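Local coordinates for protein YECBM32 (PDB 2JDA) that binds polygalacturonic acid, the acidic backbone of pectin, as a periplasmic carbohydrate-binding module of Yersinia enterocolitica, at residues Ser44-Leu50 / Lys111-Thr117. Residues are numbered along the deposited sequence; the frame is centred on the assembly and turned at random.
Sequences SWVQLEL and KYIKLDT. With GOL (glycerol), chain F.
Antiparallel pairing in its regular form joins Ser44-Leu50 to Lys111-Thr117: 44-50 and 112-117 are extended, their axes 4.5 Å apart at closest approach and their directions 165° apart. Ser44/Thr117, Val46/Leu115 and Leu48/Ile113 are hydrogen-bonded pairs, each closed by two N-H...O bonds of 2.8-3.0 Å between backbone N and O; alternating with them, Trp45/Asp116, Gln47/Lys114 and Glu49/Tyr112 are non-hydrogen-bonded pairs, with CA atoms 4.2-4.6 Å apart. Leu50 N to Lys111 O, 2.8 Å, adds a last bond beside a classic beta bulge, where Lys111 (psi -23°) breaks the extended course and, with Tyr112, faces Ser78 of strand 71-78. They are the second and third strands of a five-stranded antiparallel sheet, flanked by 10-15 and 71-78, in the beta-sandwich of an F5/8 type C (discoidin-like) domain. Val46, Leu48, Ile113 and Leu115 point into the core, where Ile113 and Leu115 meet Ile59 and Ile61 of the other sheet; Val46 CG1 lies 4.1 Å from Leu115 CB. The opposite face carries Trp45 and Tyr112 among charged and polar side chains. Lys114 bends at chi3 (p), bringing NZ within 2.7 Å of Asp116 OD1 in a salt bridge. A glycerol, probably from crystallisation, accepts from Lys114 NZ at O1 (2.9 Å), donates from O3 to Gln47 OE1 (2.6 Å) and lays C1 over a face of the Trp45 ring (chi1 p). One water links Glu49 OE1 (2.5 Å) to Tyr112 OH (2.8 Å); Glu49 OE2 and Lys111 NZ, 4.4 Å apart and beyond a salt bridge, are joined by another (2.8 and 3.2 Å).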
# COMPACT_ATOMS: atom_id res chain seq x y z
N SER A 44 9.92 -0.74 -6.92
CA SER A 44 9.07 -1.90 -6.93
C SER A 44 7.60 -1.46 -7.09
O SER A 44 7.29 -0.24 -7.10
CB SER A 44 9.26 -2.66 -5.64
OG SER A 44 10.59 -3.08 -5.48
N TRP A 45 6.71 -2.41 -7.17
CA TRP A 45 5.28 -2.10 -7.15
C TRP A 45 4.54 -3.29 -6.59
O TRP A 45 4.98 -4.42 -6.68
CB TRP A 45 4.71 -1.69 -8.53
CG TRP A 45 4.94 -2.66 -9.62
CD1 TRP A 45 6.01 -2.70 -10.47
CD2 TRP A 45 4.19 -3.85 -9.88
NE1 TRP A 45 5.92 -3.81 -11.28
CE2 TRP A 45 4.81 -4.53 -10.93
CE3 TRP A 45 3.00 -4.39 -9.35
CZ2 TRP A 45 4.33 -5.72 -11.45
CZ3 TRP A 45 2.51 -5.56 -9.90
CH2 TRP A 45 3.17 -6.22 -10.93
N VAL A 46 3.39 -3.00 -5.98
CA VAL A 46 2.44 -4.00 -5.50
C VAL A 46 1.06 -3.54 -5.92
O VAL A 46 0.73 -2.35 -5.79
CB VAL A 46 2.61 -4.23 -3.99
CG1 VAL A 46 2.35 -2.98 -3.14
CG2 VAL A 46 1.69 -5.39 -3.54
N GLN A 47 0.29 -4.47 -6.47
CA GLN A 47 -0.99 -4.17 -7.10
C GLN A 47 -2.08 -4.99 -6.48
O GLN A 47 -1.96 -6.19 -6.34
CB GLN A 47 -0.92 -4.41 -8.60
CG GLN A 47 -2.21 -4.18 -9.36
CD GLN A 47 -2.04 -4.42 -10.84
OE1 GLN A 47 -1.25 -3.71 -11.46
NE2 GLN A 47 -2.72 -5.44 -11.39
N LEU A 48 -3.13 -4.32 -6.05
CA LEU A 48 -4.28 -4.86 -5.34
C LEU A 48 -5.45 -4.88 -6.30
O LEU A 48 -5.83 -3.82 -6.84
CB LEU A 48 -4.61 -4.02 -4.13
CG LEU A 48 -3.46 -3.68 -3.23
CD1 LEU A 48 -3.91 -2.70 -2.17
CD2 LEU A 48 -2.83 -4.91 -2.63
N GLU A 49 -6.01 -6.06 -6.54
CA GLU A 49 -7.23 -6.19 -7.35
C GLU A 49 -8.38 -6.42 -6.42
O GLU A 49 -8.32 -7.31 -5.57
CB GLU A 49 -7.11 -7.36 -8.34
CG GLU A 49 -8.36 -7.57 -9.20
CD GLU A 49 -8.24 -8.75 -10.14
OE1 GLU A 49 -7.09 -9.13 -10.51
OE2 GLU A 49 -9.34 -9.23 -10.57
N LEU A 50 -9.41 -5.58 -6.56
CA LEU A 50 -10.65 -5.70 -5.79
C LEU A 50 -11.61 -6.66 -6.50
O LEU A 50 -11.46 -6.92 -7.69
CB LEU A 50 -11.29 -4.34 -5.58
CG LEU A 50 -10.36 -3.26 -5.02
CD1 LEU A 50 -11.10 -1.96 -4.84
CD2 LEU A 50 -9.74 -3.71 -3.71
N LYS A 111 -11.00 -0.65 -9.82
CA LYS A 111 -10.87 -2.09 -9.55
C LYS A 111 -9.47 -2.45 -9.07
O LYS A 111 -9.30 -3.44 -8.43
CB LYS A 111 -11.23 -2.90 -10.78
CG LYS A 111 -11.22 -4.39 -10.58
CD LYS A 111 -11.82 -5.05 -11.81
CE LYS A 111 -11.67 -6.54 -11.79
NZ LYS A 111 -12.23 -7.10 -13.06
N TYR A 112 -8.48 -1.62 -9.39
CA TYR A 112 -7.09 -1.89 -9.06
C TYR A 112 -6.47 -0.67 -8.39
O TYR A 112 -6.68 0.49 -8.81
CB TYR A 112 -6.23 -2.19 -10.28
CG TYR A 112 -6.74 -3.33 -11.13
CD1 TYR A 112 -6.28 -4.63 -10.96
CD2 TYR A 112 -7.63 -3.11 -12.16
CE1 TYR A 112 -6.76 -5.65 -11.76
CE2 TYR A 112 -8.08 -4.14 -12.97
CZ TYR A 112 -7.62 -5.42 -12.76
OH TYR A 112 -8.08 -6.46 -13.57
N ILE A 113 -5.68 -0.95 -7.36
CA ILE A 113 -4.86 0.05 -6.69
C ILE A 113 -3.43 -0.43 -6.79
O ILE A 113 -3.14 -1.54 -6.37
CB ILE A 113 -5.30 0.27 -5.21
CG1 ILE A 113 -6.76 0.80 -5.13
CG2 ILE A 113 -4.30 1.18 -4.47
CD1 ILE A 113 -6.89 2.24 -5.54
N LYS A 114 -2.53 0.42 -7.23
CA LYS A 114 -1.11 0.05 -7.35
C LYS A 114 -0.27 1.03 -6.59
O LYS A 114 -0.41 2.23 -6.78
CB LYS A 114 -0.70 -0.04 -8.81
CG LYS A 114 0.78 -0.49 -9.00
CD LYS A 114 1.07 -0.78 -10.48
CE LYS A 114 1.14 0.41 -11.41
NZ LYS A 114 2.54 0.92 -11.64
N LEU A 115 0.63 0.53 -5.75
CA LEU A 115 1.64 1.35 -5.10
C LEU A 115 2.96 1.11 -5.80
O LEU A 115 3.40 -0.04 -5.91
CB LEU A 115 1.79 1.02 -3.62
CG LEU A 115 0.76 1.64 -2.68
CD1 LEU A 115 -0.57 1.05 -2.92
CD2 LEU A 115 1.15 1.42 -1.25
N ASP A 116 3.57 2.18 -6.30
CA ASP A 116 4.93 2.13 -6.81
C ASP A 116 5.79 2.60 -5.63
O ASP A 116 5.52 3.66 -5.04
CB ASP A 116 5.13 3.05 -8.00
CG ASP A 116 4.32 2.65 -9.23
OD1 ASP A 116 3.75 1.50 -9.29
OD2 ASP A 116 4.17 3.49 -10.17
N THR A 117 6.79 1.83 -5.24
CA THR A 117 7.54 2.08 -4.01
C THR A 117 9.01 2.28 -4.36
O THR A 117 9.54 1.72 -5.32
CB THR A 117 7.38 0.94 -2.99
OG1 THR A 117 7.92 -0.28 -3.51
CG2 THR A 117 5.91 0.66 -2.70
C1 GOL F . 3.47 -2.31 -13.31
O1 GOL F . 3.31 -0.96 -13.66
C2 GOL F . 2.47 -3.28 -13.92
O2 GOL F . 2.06 -3.10 -15.25
C3 GOL F . 1.30 -3.37 -13.02
O3 GOL F . 0.41 -4.45 -13.37
O HOH W 1 -7.12 -9.02 -13.00
O HOH W 2 -10.23 -9.58 -13.15